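Local structure of cadherin-related family member 2 (Homo sapiens, 5CZR) at residues Asp97-Ala102 with Thr199-Leu204; Met139-Ile144 with Cys188-Met193; Val124-Ala129 with Asn163-Leu168; Ala48-Val53 with Ser64-Glu69. The protein mediates calcium-dependent heterophilic adhesion with CDHR5 between neighbouring microvilli of the epithelial brush border; this piece holds its first two cadherin domains. All blocks are in the same frame, centred on the assembly; numbering follows the deposited sequence.

Contact 1 of 4, residues Asp97-Ala102 with Thr199-Leu204; sequences DRNDNA and TIQCSL. With CA (calcium ion), chain G; CA (calcium ion), chain H; CA (calcium ion), chain F.
Asn99 is gripped at three atoms at once: its side-chain amide and its own carbonyl both bond to the 199-204 segment while OD1 binds a calcium ion. The amide nitrogen ND2 gives a hydrogen bond to Thr199 O at 2.8 Å, reaching that carbonyl from above its plane. In return Gln201 NE2 donates to Asn99 O at 2.8 Å, almost straight at 176° and within the plane of the Gln201 amide. The two side chains run antiparallel alongside each other, their amide planes nearly perpendicular. Gln201 CG, beside its backbone N (chi1 -53°), lies 3.3 Å from Asn101 O, and the bend at chi2 (-86°) turns the amide toward Asn99 O. Beyond this, Ala102 CA rests against Gln201 CB at 3.7 Å.

Asn99 OD1 and Asn101 O bind one calcium ion, completed by Asp131, Asp133, Ala137 and Asp189. Asp100 faces away from 199-204 and bridges the other two ions, OD1 to the one shared with Asp97 OD1 and Arg98 O, OD2 to the one carrying two waters. The ND2 bond helps to orient the amide whose OD1 binds the metal, while Gln201 holds the main chain. Asp97-Asn101 (DRNDN) matches the DXNDN motif of the calcium-binding linker between consecutive cadherin repeats.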
loop_
_atom_site.group_PDB
_atom_site.type_symbol
_atom_site.label_atom_id
_atom_site.label_comp_id
_atom_site.label_asym_id
_atom_site.label_seq_id
_atom_site.Cartn_x
_atom_site.Cartn_y
_atom_site.Cartn_z
ATOM N N ASP A 97 6.199 -4.571 3.610
ATOM C CA ASP A 97 5.141 -3.848 2.957
ATOM C C ASP A 97 4.849 -4.489 1.606
ATOM O O ASP A 97 5.737 -4.887 0.887
ATOM C CB ASP A 97 5.527 -2.384 2.790
ATOM C CG ASP A 97 4.411 -1.541 2.206
ATOM O OD1 ASP A 97 3.220 -1.706 2.592
ATOM O OD2 ASP A 97 4.733 -0.710 1.321
ATOM N N ARG A 98 3.574 -4.551 1.281
ATOM C CA ARG A 98 3.149 -4.958 -0.035
ATOM C C ARG A 98 2.201 -3.881 -0.568
ATOM O O ARG A 98 1.749 -2.996 0.193
ATOM C CB ARG A 98 2.472 -6.328 0.039
ATOM C CG ARG A 98 3.402 -7.500 0.412
ATOM C CD ARG A 98 4.289 -7.824 -0.780
ATOM N NE ARG A 98 5.387 -8.740 -0.566
ATOM C CZ ARG A 98 6.621 -8.378 -0.256
ATOM N NH1 ARG A 98 6.958 -7.107 -0.070
ATOM N NH2 ARG A 98 7.515 -9.297 -0.095
ATOM N N ASN A 99 1.893 -3.942 -1.864
ATOM C CA ASN A 99 1.056 -2.895 -2.481
ATOM C C ASN A 99 -0.439 -3.125 -2.323
ATOM O O ASN A 99 -1.141 -3.440 -3.293
ATOM C CB ASN A 99 1.420 -2.703 -3.938
ATOM C CG ASN A 99 0.802 -1.469 -4.511
ATOM O OD1 ASN A 99 0.362 -0.603 -3.764
ATOM N ND2 ASN A 99 0.800 -1.349 -5.840
ATOM N N ASP A 100 -0.927 -2.954 -1.102
ATOM C CA ASP A 100 -2.309 -3.277 -0.755
ATOM C C ASP A 100 -3.205 -2.043 -0.502
ATOM O O ASP A 100 -4.368 -2.197 -0.105
ATOM C CB ASP A 100 -2.344 -4.186 0.474
ATOM C CG ASP A 100 -1.746 -3.542 1.708
ATOM O OD1 ASP A 100 -1.066 -2.469 1.615
ATOM O OD2 ASP A 100 -1.975 -4.110 2.791
ATOM N N ASN A 101 -2.669 -0.847 -0.749
ATOM C CA ASN A 101 -3.448 0.365 -0.725
ATOM C C ASN A 101 -3.411 1.098 -2.058
ATOM O O ASN A 101 -2.438 1.022 -2.841
ATOM C CB ASN A 101 -2.915 1.281 0.360
ATOM C CG ASN A 101 -3.160 0.742 1.745
ATOM O OD1 ASN A 101 -4.213 0.956 2.304
ATOM N ND2 ASN A 101 -2.216 -0.021 2.267
ATOM N N ALA A 102 -4.497 1.805 -2.312
ATOM C CA ALA A 102 -4.660 2.592 -3.519
ATOM C C ALA A 102 -4.515 4.080 -3.151
ATOM O O ALA A 102 -4.776 4.466 -2.020
ATOM C CB ALA A 102 -6.039 2.329 -4.106
ATOM N N THR A 199 1.628 -5.475 -9.037
ATOM C CA THR A 199 0.286 -4.961 -8.862
ATOM C C THR A 199 0.326 -3.450 -8.907
ATOM O O THR A 199 1.099 -2.838 -8.159
ATOM C CB THR A 199 -0.249 -5.412 -7.492
ATOM O OG1 THR A 199 -0.411 -6.831 -7.499
ATOM C CG2 THR A 199 -1.594 -4.751 -7.156
ATOM N N ILE A 200 -0.505 -2.838 -9.727
ATOM C CA ILE A 200 -0.652 -1.378 -9.711
ATOM C C ILE A 200 -2.047 -1.015 -9.208
ATOM O O ILE A 200 -3.051 -1.487 -9.772
ATOM C CB ILE A 200 -0.433 -0.749 -11.136
ATOM C CG1 ILE A 200 1.043 -0.812 -11.555
ATOM C CG2 ILE A 200 -0.874 0.705 -11.183
ATOM C CD1 ILE A 200 1.253 -0.672 -13.047
ATOM N N GLN A 201 -2.107 -0.139 -8.195
ATOM C CA GLN A 201 -3.393 0.257 -7.594
ATOM C C GLN A 201 -3.806 1.621 -8.051
ATOM O O GLN A 201 -2.970 2.516 -8.128
ATOM C CB GLN A 201 -3.333 0.258 -6.059
ATOM C CG GLN A 201 -2.840 -1.036 -5.445
ATOM C CD GLN A 201 -3.958 -2.060 -5.256
ATOM O OE1 GLN A 201 -5.056 -1.899 -5.763
ATOM N NE2 GLN A 201 -3.668 -3.119 -4.509
ATOM N N CYS A 202 -5.094 1.792 -8.347
ATOM C CA CYS A 202 -5.613 3.059 -8.834
ATOM C C CYS A 202 -6.756 3.494 -7.958
ATOM O O CYS A 202 -7.496 2.663 -7.451
ATOM C CB CYS A 202 -6.067 2.944 -10.304
ATOM S SG CYS A 202 -4.697 2.675 -11.473
ATOM N N SER A 203 -6.892 4.799 -7.760
ATOM C CA SER A 203 -8.044 5.362 -7.067
ATOM C C SER A 203 -9.350 5.082 -7.779
ATOM O O SER A 203 -9.375 4.808 -8.980
ATOM C CB SER A 203 -7.910 6.894 -6.973
ATOM O OG SER A 203 -8.105 7.504 -8.231
ATOM N N LEU A 204 -10.432 5.270 -7.047
ATOM C CA LEU A 204 -11.721 5.567 -7.644
ATOM C C LEU A 204 -11.605 6.823 -8.534
ATOM O O LEU A 204 -10.764 7.696 -8.292
ATOM C CB LEU A 204 -12.733 5.848 -6.540
ATOM C CG LEU A 204 -13.064 4.685 -5.582
ATOM C CD1 LEU A 204 -13.541 5.233 -4.227
ATOM C CD2 LEU A 204 -14.101 3.738 -6.206
HETATM CA CA CA G . 1.097 -1.953 2.277
HETATM CA CA CA H . -0.291 1.546 -3.165
HETATM CA CA CA F . -1.770 -3.549 4.968
HETATM O O HOH W 1 -3.325 -2.136 4.418
HETATM O O HOH W 2 -3.021 -5.352 5.342
#

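Contact 2 of 4, residues Met139-Ile144 with Cys188-Met193; sequences MVVYSI and CDLGGM. With CA (calcium ion), chain H.
Chi1 of -69° sets Leu190 CG anti to its own carbonyl carbon, and from there the two methyl branches reach different neighbours: CD1 lies 3.8 Å from Met139 CB, CD2 3.9 Å from Val141 CG1. The Leu190 and Val141 side chains cross at about a right angle. Met139 is extended beyond CG; its CB and, more distantly, SD stay beside Leu190 CD1 while CE leads away from 188-193, and this apolar cluster lies at the surface.

The backbones are joined by a hydrogen-bonded antiparallel pair, Val141 with Cys188. Val141 N donates to Cys188 O at 2.8 Å, nearly along the C=O axis, and Cys188 N returns a bond to Val141 O at 3.0 Å. Nearer the calcium site, Met139 O receives a CA-H...O contact from Asp189 CA at 3.0 Å.

Asp189 has CG between its backbone N and carbonyl carbon (chi1 55°), which carries the carboxylate away from 139-144 so that OD2 binds a calcium ion at 2.5 Å. Its other oxygen, OD1, accepts from Gln201 N and, weakly, from Gly191 N, so both oxygens of this buried carboxylate have partners. Cys188, one residue earlier, is tied by a disulfide to Cys202. Here edge strand 140-148 pairs with the end of strand 180-189 in the second cadherin repeat, whose Greek-key beta-sandwich places a calcium ligand at the linker end.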
loop_
_atom_site.group_PDB
_atom_site.type_symbol
_atom_site.label_atom_id
_atom_site.label_comp_id
_atom_site.label_asym_id
_atom_site.label_seq_id
_atom_site.Cartn_x
_atom_site.Cartn_y
_atom_site.Cartn_z
ATOM N N MET A 139 4.063 5.968 -4.487
ATOM C CA MET A 139 4.260 7.135 -5.364
ATOM C C MET A 139 3.052 7.273 -6.276
ATOM O O MET A 139 2.647 6.340 -6.958
ATOM C CB MET A 139 5.550 7.033 -6.185
ATOM C CG MET A 139 6.836 7.222 -5.367
ATOM S SD MET A 139 8.420 7.074 -6.277
ATOM C CE MET A 139 9.690 6.818 -5.004
ATOM N N VAL A 140 2.473 8.449 -6.267
ATOM C CA VAL A 140 1.250 8.710 -6.969
ATOM C C VAL A 140 1.562 9.395 -8.316
ATOM O O VAL A 140 2.328 10.350 -8.376
ATOM C CB VAL A 140 0.347 9.602 -6.110
ATOM C CG1 VAL A 140 -0.886 10.033 -6.892
ATOM C CG2 VAL A 140 -0.065 8.840 -4.871
ATOM N N VAL A 141 0.951 8.901 -9.381
ATOM C CA VAL A 141 0.850 9.636 -10.636
ATOM C C VAL A 141 -0.592 9.947 -11.014
ATOM O O VAL A 141 -1.498 9.117 -10.841
ATOM C CB VAL A 141 1.533 8.909 -11.798
ATOM C CG1 VAL A 141 3.005 8.699 -11.461
ATOM C CG2 VAL A 141 0.824 7.605 -12.147
ATOM N N TYR A 142 -0.789 11.134 -11.574
ATOM C CA TYR A 142 -2.136 11.641 -11.869
ATOM C C TYR A 142 -2.417 11.588 -13.368
ATOM O O TYR A 142 -1.511 11.683 -14.163
ATOM C CB TYR A 142 -2.240 13.092 -11.395
ATOM C CG TYR A 142 -2.035 13.310 -9.935
ATOM C CD1 TYR A 142 -3.072 13.105 -9.036
ATOM C CD2 TYR A 142 -0.811 13.726 -9.434
ATOM C CE1 TYR A 142 -2.899 13.316 -7.675
ATOM C CE2 TYR A 142 -0.616 13.922 -8.077
ATOM C CZ TYR A 142 -1.671 13.734 -7.203
ATOM O OH TYR A 142 -1.503 13.943 -5.844
ATOM N N SER A 143 -3.672 11.452 -13.736
ATOM C CA SER A 143 -4.039 11.419 -15.090
ATOM C C SER A 143 -5.362 12.072 -15.322
ATOM O O SER A 143 -6.267 11.952 -14.487
ATOM C CB SER A 143 -4.302 9.980 -15.489
ATOM O OG SER A 143 -3.117 9.289 -15.716
ATOM N N ILE A 144 -5.524 12.644 -16.511
ATOM C CA ILE A 144 -6.849 13.032 -16.986
ATOM C C ILE A 144 -7.362 11.908 -17.887
ATOM O O ILE A 144 -6.788 11.645 -18.906
ATOM C CB ILE A 144 -6.791 14.356 -17.761
ATOM C CG1 ILE A 144 -6.380 15.497 -16.826
ATOM C CG2 ILE A 144 -8.154 14.652 -18.340
ATOM C CD1 ILE A 144 -6.014 16.798 -17.515
ATOM N N CYS A 188 -2.896 6.747 -9.663
ATOM C CA CYS A 188 -2.398 5.374 -9.535
ATOM C C CYS A 188 -1.025 5.379 -8.865
ATOM O O CYS A 188 -0.295 6.380 -8.953
ATOM C CB CYS A 188 -2.307 4.690 -10.920
ATOM S SG CYS A 188 -3.858 4.601 -11.861
ATOM N N ASP A 189 -0.639 4.271 -8.227
ATOM C CA ASP A 189 0.733 4.160 -7.718
ATOM C C ASP A 189 1.612 3.671 -8.843
ATOM O O ASP A 189 1.104 3.377 -9.909
ATOM C CB ASP A 189 0.860 3.314 -6.433
ATOM C CG ASP A 189 0.288 1.914 -6.562
ATOM O OD1 ASP A 189 0.507 1.245 -7.618
ATOM O OD2 ASP A 189 -0.385 1.452 -5.619
ATOM N N LEU A 190 2.918 3.581 -8.621
ATOM C CA LEU A 190 3.850 3.016 -9.614
ATOM C C LEU A 190 4.046 1.536 -9.451
ATOM O O LEU A 190 4.880 0.933 -10.113
ATOM C CB LEU A 190 5.209 3.726 -9.536
ATOM C CG LEU A 190 5.159 5.179 -10.026
ATOM C CD1 LEU A 190 6.476 5.873 -9.736
ATOM C CD2 LEU A 190 4.807 5.236 -11.507
ATOM N N GLY A 191 3.275 0.928 -8.555
ATOM C CA GLY A 191 3.238 -0.524 -8.454
ATOM C C GLY A 191 4.211 -1.125 -7.444
ATOM O O GLY A 191 5.095 -0.434 -6.902
ATOM N N GLY A 192 3.968 -2.415 -7.158
ATOM C CA GLY A 192 4.811 -3.254 -6.319
ATOM C C GLY A 192 4.121 -4.601 -6.155
ATOM O O GLY A 192 3.032 -4.799 -6.700
ATOM N N MET A 193 4.741 -5.501 -5.406
ATOM C CA MET A 193 4.198 -6.831 -5.144
ATOM C C MET A 193 2.961 -6.801 -4.253
ATOM O O MET A 193 2.937 -6.101 -3.242
ATOM C CB MET A 193 5.189 -7.737 -4.416
ATOM C CG MET A 193 6.158 -8.509 -5.288
ATOM S SD MET A 193 5.448 -9.860 -6.233
ATOM C CE MET A 193 6.113 -9.348 -7.815
HETATM CA CA CA H . -0.291 1.546 -3.165
#

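Contact 3 of 4, residues Val124-Ala129 with Asn163-Leu168; sequences VFSVLA and NGSIVL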
loop_
_atom_site.group_PDB
_atom_site.type_symbol
_atom_site.label_atom_id
_atom_site.label_comp_id
_atom_site.label_asym_id
_atom_site.label_seq_id
_atom_site.Cartn_x
_atom_site.Cartn_y
_atom_site.Cartn_z
ATOM N N VAL A 124 -5.475 26.003 -12.953
ATOM C CA VAL A 124 -6.936 26.126 -12.840
ATOM C C VAL A 124 -7.489 25.451 -11.589
ATOM O O VAL A 124 -8.522 25.835 -11.083
ATOM C CB VAL A 124 -7.711 25.725 -14.095
ATOM C CG1 VAL A 124 -7.281 26.550 -15.302
ATOM C CG2 VAL A 124 -7.671 24.270 -14.423
ATOM N N PHE A 125 -6.836 24.379 -11.142
ATOM C CA PHE A 125 -7.280 23.622 -9.990
ATOM C C PHE A 125 -6.110 22.802 -9.509
ATOM O O PHE A 125 -5.180 22.532 -10.268
ATOM C CB PHE A 125 -8.465 22.678 -10.368
ATOM C CG PHE A 125 -9.360 22.350 -9.221
ATOM C CD1 PHE A 125 -10.236 23.294 -8.726
ATOM C CD2 PHE A 125 -9.315 21.092 -8.612
ATOM C CE1 PHE A 125 -11.086 22.991 -7.668
ATOM C CE2 PHE A 125 -10.148 20.794 -7.549
ATOM C CZ PHE A 125 -11.041 21.742 -7.082
ATOM N N SER A 126 -6.230 22.308 -8.294
ATOM C CA SER A 126 -5.237 21.467 -7.713
ATOM C C SER A 126 -5.883 20.272 -6.981
ATOM O O SER A 126 -6.801 20.452 -6.210
ATOM C CB SER A 126 -4.441 22.327 -6.731
ATOM O OG SER A 126 -3.671 21.469 -5.952
ATOM N N VAL A 127 -5.400 19.066 -7.255
ATOM C CA VAL A 127 -5.848 17.883 -6.561
ATOM C C VAL A 127 -4.690 17.216 -5.849
ATOM O O VAL A 127 -3.534 17.443 -6.181
ATOM C CB VAL A 127 -6.539 16.853 -7.495
ATOM C CG1 VAL A 127 -7.811 17.441 -8.066
ATOM C CG2 VAL A 127 -5.591 16.355 -8.574
ATOM N N LEU A 128 -5.030 16.408 -4.858
ATOM C CA LEU A 128 -4.058 15.653 -4.102
ATOM C C LEU A 128 -4.602 14.277 -3.798
ATOM O O LEU A 128 -5.674 14.131 -3.198
ATOM C CB LEU A 128 -3.766 16.374 -2.804
ATOM C CG LEU A 128 -2.887 15.548 -1.841
ATOM C CD1 LEU A 128 -1.475 15.390 -2.404
ATOM C CD2 LEU A 128 -2.863 16.194 -0.470
ATOM N N ALA A 129 -3.818 13.258 -4.129
ATOM C CA ALA A 129 -4.119 11.896 -3.685
ATOM C C ALA A 129 -2.948 11.318 -2.920
ATOM O O ALA A 129 -1.817 11.513 -3.286
ATOM C CB ALA A 129 -4.439 11.030 -4.876
ATOM N N ASN A 163 2.644 17.166 -9.486
ATOM C CA ASN A 163 2.198 17.599 -8.125
ATOM C C ASN A 163 0.660 17.753 -7.982
ATOM O O ASN A 163 0.200 18.352 -7.034
ATOM C CB ASN A 163 2.866 18.932 -7.759
ATOM C CG ASN A 163 2.353 20.105 -8.587
ATOM O OD1 ASN A 163 1.634 19.954 -9.603
ATOM N ND2 ASN A 163 2.740 21.271 -8.192
ATOM N N GLY A 164 -0.099 17.321 -8.976
ATOM C CA GLY A 164 -1.563 17.411 -8.929
ATOM C C GLY A 164 -2.208 18.730 -9.400
ATOM O O GLY A 164 -3.431 18.857 -9.355
ATOM N N SER A 165 -1.405 19.694 -9.864
ATOM C CA SER A 165 -1.959 20.907 -10.425
ATOM C C SER A 165 -2.432 20.653 -11.837
ATOM O O SER A 165 -1.743 20.030 -12.637
ATOM C CB SER A 165 -0.961 22.072 -10.409
ATOM O OG SER A 165 -0.768 22.473 -9.067
ATOM N N ILE A 166 -3.630 21.138 -12.126
ATOM C CA ILE A 166 -4.163 21.075 -13.448
ATOM C C ILE A 166 -3.940 22.448 -14.080
ATOM O O ILE A 166 -4.339 23.462 -13.534
ATOM C CB ILE A 166 -5.662 20.714 -13.393
ATOM C CG1 ILE A 166 -5.794 19.301 -12.870
ATOM C CG2 ILE A 166 -6.335 20.849 -14.749
ATOM C CD1 ILE A 166 -7.159 19.011 -12.315
ATOM N N VAL A 167 -3.391 22.433 -15.283
ATOM C CA VAL A 167 -3.115 23.654 -16.033
ATOM C C VAL A 167 -3.941 23.763 -17.317
ATOM O O VAL A 167 -4.248 22.758 -17.995
ATOM C CB VAL A 167 -1.610 23.836 -16.350
ATOM C CG1 VAL A 167 -0.834 23.991 -15.073
ATOM C CG2 VAL A 167 -1.053 22.705 -17.196
ATOM N N LEU A 168 -4.235 25.006 -17.689
ATOM C CA LEU A 168 -4.866 25.277 -18.964
ATOM C C LEU A 168 -3.829 25.125 -20.068
ATOM O O LEU A 168 -2.757 25.736 -20.033
ATOM C CB LEU A 168 -5.457 26.674 -18.961
ATOM C CG LEU A 168 -6.218 27.046 -20.224
ATOM C CD1 LEU A 168 -7.443 26.155 -20.366
ATOM C CD2 LEU A 168 -6.602 28.527 -20.210
#
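A classic beta bulge marks this antiparallel pairing of strands 123-130 and 165-168 in the second cadherin repeat, with Val124 and Phe125 both set opposite Ile166. Val124 N donates to Ile166 O at 2.8 Å, and Ile166 N donates to Phe125 O at 2.8 Å; the extra residue lies between these two bonds. Past the non-hydrogen-bonded pair Ser126-Ser165, Val127 N bonds to Gly164 O at 2.9 Å. That bond is straight at hydrogen (177°), yet its donor stands above the carbonyl plane.

Val124 reaches across with both methyls. CG2, held between the backbone N and the carbonyl carbon (chi1 -58°), meets Ile166 CG2 at 3.7 Å, while CG1 lies against Leu168 CB at 4.1 Å; both pairs of side chains cross at about a right angle. Phe125 CB faces the same side of the sheet as Ile166, but the ring leads away from 163-168 and takes Val127 CG1 at its edge, in plane. Ile166 continues into the interior, where Leu183, Leu185 and Leu208 of the facing sheet cover it.

At the turn before the second strand, Asn163 OD1 accepts from Ser165 N at 3.1 Å, forming an Asx turn. Gly164, at positive phi (86°), brings its CA within 3.4 Å of Val127 O in a CA-H...O contact; the lack of a side chain lets it come this close. Bulge, tight glycine approach and inward-facing aliphatic groups belong to the central strand pair of one sheet of the cadherin beta-sandwich.

Contact 4 of 4, residues Ala48-Val53 with Ser64-Glu69; sequences AYFFAV and SALDYE. With CA (calcium ion), chain F; CA (calcium ion), chain G.
The Phe50 ring has Tyr49 CE1 over the centre of one face, 3.9 Å above the plane, while Ser64 O and Ala65 O lie at its edge and in its plane. These carbonyls approach ring carbons rather than the pi face: Phe50 CE1 is 3.4 Å from Ala65 O, and CD1 is 3.5 Å from Ser64 O. Leu66 CD2 comes obliquely to the same CD1 at 3.8 Å. The Tyr49 ring in turn takes Phe50 CD2 on one face, toward the rim, and Ser64 OG at its edge. Chi1 of 72° sets Tyr49 CG between its backbone N and carbonyl carbon, and the ring's CD1 then lies 3.9 Å from Ser64 CB.

A single hydrogen bond joins the backbones, from Ser64 N to Phe50 O at 3.3 Å, with the donor well above the carbonyl plane. Phe50 also stacks on Phe74, and Leu66 packs on Leu16, so Phe50 and Leu66 belong to the interior of the first cadherin repeat, whereas Tyr49 is at the surface.

Farther along 64-69, Asp67 OD1 accepts from Glu69 N in an Asx turn and binds one calcium ion, which Glu69 OE1 also binds. Glu69 OE2 serves a second. The carboxylates gathered here would probably repel one another, and the calcium ions are likely to offset this, whereas the aromatic end rests on apolar packing and edge contacts with carbonyl oxygens that involve no metal ligand.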
loop_
_atom_site.group_PDB
_atom_site.type_symbol
_atom_site.label_atom_id
_atom_site.label_comp_id
_atom_site.label_asym_id
_atom_site.label_seq_id
_atom_site.Cartn_x
_atom_site.Cartn_y
_atom_site.Cartn_z
ATOM N N ALA A 48 1.699 -13.702 20.430
ATOM C CA ALA A 48 1.775 -15.096 19.979
ATOM C C ALA A 48 0.566 -15.518 19.151
ATOM O O ALA A 48 0.661 -16.442 18.348
ATOM C CB ALA A 48 1.940 -16.024 21.148
ATOM N N TYR A 49 -0.566 -14.838 19.355
ATOM C CA TYR A 49 -1.814 -15.169 18.672
ATOM C C TYR A 49 -1.719 -15.002 17.128
ATOM O O TYR A 49 -2.589 -15.478 16.402
ATOM C CB TYR A 49 -2.982 -14.319 19.199
ATOM C CG TYR A 49 -2.912 -12.859 18.757
ATOM C CD1 TYR A 49 -3.446 -12.457 17.552
ATOM C CD2 TYR A 49 -2.314 -11.883 19.564
ATOM C CE1 TYR A 49 -3.385 -11.123 17.137
ATOM C CE2 TYR A 49 -2.240 -10.551 19.158
ATOM C CZ TYR A 49 -2.761 -10.180 17.922
ATOM O OH TYR A 49 -2.717 -8.870 17.500
ATOM N N PHE A 50 -0.714 -14.282 16.652
ATOM C CA PHE A 50 -0.455 -14.185 15.218
ATOM C C PHE A 50 -0.087 -15.519 14.571
ATOM O O PHE A 50 -0.166 -15.629 13.345
ATOM C CB PHE A 50 0.676 -13.191 14.903
ATOM C CG PHE A 50 0.253 -11.771 14.918
ATOM C CD1 PHE A 50 -0.472 -11.235 13.865
ATOM C CD2 PHE A 50 0.589 -10.938 16.004
ATOM C CE1 PHE A 50 -0.902 -9.908 13.910
ATOM C CE2 PHE A 50 0.206 -9.608 16.017
ATOM C CZ PHE A 50 -0.539 -9.089 14.966
ATOM N N PHE A 51 0.372 -16.482 15.379
ATOM C CA PHE A 51 0.896 -17.727 14.854
ATOM C C PHE A 51 0.341 -18.957 15.590
ATOM O O PHE A 51 -0.232 -18.857 16.679
ATOM C CB PHE A 51 2.413 -17.743 14.988
ATOM C CG PHE A 51 3.111 -16.630 14.261
ATOM C CD1 PHE A 51 3.214 -16.653 12.846
ATOM C CD2 PHE A 51 3.709 -15.570 14.969
ATOM C CE1 PHE A 51 3.869 -15.638 12.170
ATOM C CE2 PHE A 51 4.311 -14.526 14.276
ATOM C CZ PHE A 51 4.404 -14.556 12.878
ATOM N N ALA A 52 0.535 -20.120 14.976
ATOM C CA ALA A 52 0.225 -21.398 15.584
ATOM C C ALA A 52 1.381 -22.301 15.290
ATOM O O ALA A 52 1.699 -22.549 14.125
ATOM C CB ALA A 52 -1.062 -21.987 15.032
ATOM N N VAL A 53 2.052 -22.751 16.359
ATOM C CA VAL A 53 3.247 -23.608 16.232
ATOM C C VAL A 53 2.774 -25.069 16.295
ATOM O O VAL A 53 1.984 -25.413 17.166
ATOM C CB VAL A 53 4.244 -23.330 17.388
ATOM C CG1 VAL A 53 5.426 -24.236 17.268
ATOM C CG2 VAL A 53 4.705 -21.852 17.390
ATOM N N SER A 64 -3.282 -15.251 12.433
ATOM C CA SER A 64 -4.034 -13.992 12.374
ATOM C C SER A 64 -3.334 -13.049 11.405
ATOM O O SER A 64 -2.104 -13.041 11.310
ATOM C CB SER A 64 -4.120 -13.371 13.772
ATOM O OG SER A 64 -5.154 -12.402 13.811
ATOM N N ALA A 65 -4.112 -12.253 10.697
ATOM C CA ALA A 65 -3.582 -11.428 9.573
ATOM C C ALA A 65 -2.562 -10.426 10.052
ATOM O O ALA A 65 -2.751 -9.806 11.071
ATOM C CB ALA A 65 -4.720 -10.707 8.785
ATOM N N LEU A 66 -1.471 -10.324 9.301
ATOM C CA LEU A 66 -0.477 -9.270 9.412
ATOM C C LEU A 66 -0.972 -8.018 8.716
ATOM O O LEU A 66 -1.862 -8.081 7.886
ATOM C CB LEU A 66 0.847 -9.713 8.772
ATOM C CG LEU A 66 1.443 -11.028 9.296
ATOM C CD1 LEU A 66 2.697 -11.413 8.526
ATOM C CD2 LEU A 66 1.783 -10.902 10.787
ATOM N N ASP A 67 -0.361 -6.880 9.026
ATOM C CA ASP A 67 -0.628 -5.619 8.285
ATOM C C ASP A 67 0.501 -4.636 8.554
ATOM O O ASP A 67 0.678 -4.199 9.691
ATOM C CB ASP A 67 -1.985 -5.028 8.696
ATOM C CG ASP A 67 -2.322 -3.745 7.979
ATOM O OD1 ASP A 67 -1.584 -3.347 7.045
ATOM O OD2 ASP A 67 -3.353 -3.119 8.330
ATOM N N TYR A 68 1.290 -4.347 7.528
ATOM C CA TYR A 68 2.420 -3.420 7.625
ATOM C C TYR A 68 1.958 -2.050 8.097
ATOM O O TYR A 68 2.668 -1.381 8.836
ATOM C CB TYR A 68 3.129 -3.276 6.276
ATOM C CG TYR A 68 4.340 -2.393 6.306
ATOM C CD1 TYR A 68 5.618 -2.914 6.598
ATOM C CD2 TYR A 68 4.226 -1.035 6.050
ATOM C CE1 TYR A 68 6.746 -2.099 6.641
ATOM C CE2 TYR A 68 5.342 -0.203 6.094
ATOM C CZ TYR A 68 6.596 -0.737 6.387
ATOM O OH TYR A 68 7.678 0.103 6.426
ATOM N N GLU A 69 0.746 -1.655 7.701
ATOM C CA GLU A 69 0.248 -0.323 7.986
ATOM C C GLU A 69 -0.137 -0.173 9.461
ATOM O O GLU A 69 -0.373 0.921 9.917
ATOM C CB GLU A 69 -0.947 0.010 7.063
ATOM C CG GLU A 69 -0.565 0.457 5.642
ATOM C CD GLU A 69 0.022 -0.629 4.758
ATOM O OE1 GLU A 69 -0.506 -1.737 4.704
ATOM O OE2 GLU A 69 1.022 -0.395 4.061
HETATM CA CA CA F . -1.770 -3.549 4.968
HETATM CA CA CA G . 1.097 -1.953 2.277
HETATM O O HOH W 2 -3.021 -5.352 5.342
HETATM O O HOH W 1 -3.325 -2.136 4.418
#

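In the fold
Contacts 1, 2 and 4 converge on the linker calcium sites: contacts 1 and 2 share one ion, while contacts 1 and 4 share the other two. Contacts 1, 3 and 4 are partly buried; contact 2 lies at the surface. Contact 1 joins the two repeats, and its chemistry is correspondingly polar, built on amides and metal bonds. The Cys188-Cys202 disulfide links it to contact 2. Contacts 2 and 3 lie in the two facing sheets of the second repeat, bridged where Tyr142 OH bonds to Ala129 N; contact 3 relies on backbone pairing and aliphatic packing. Contact 4 lies in the first repeat, about 40 Å from contact 3 between centres.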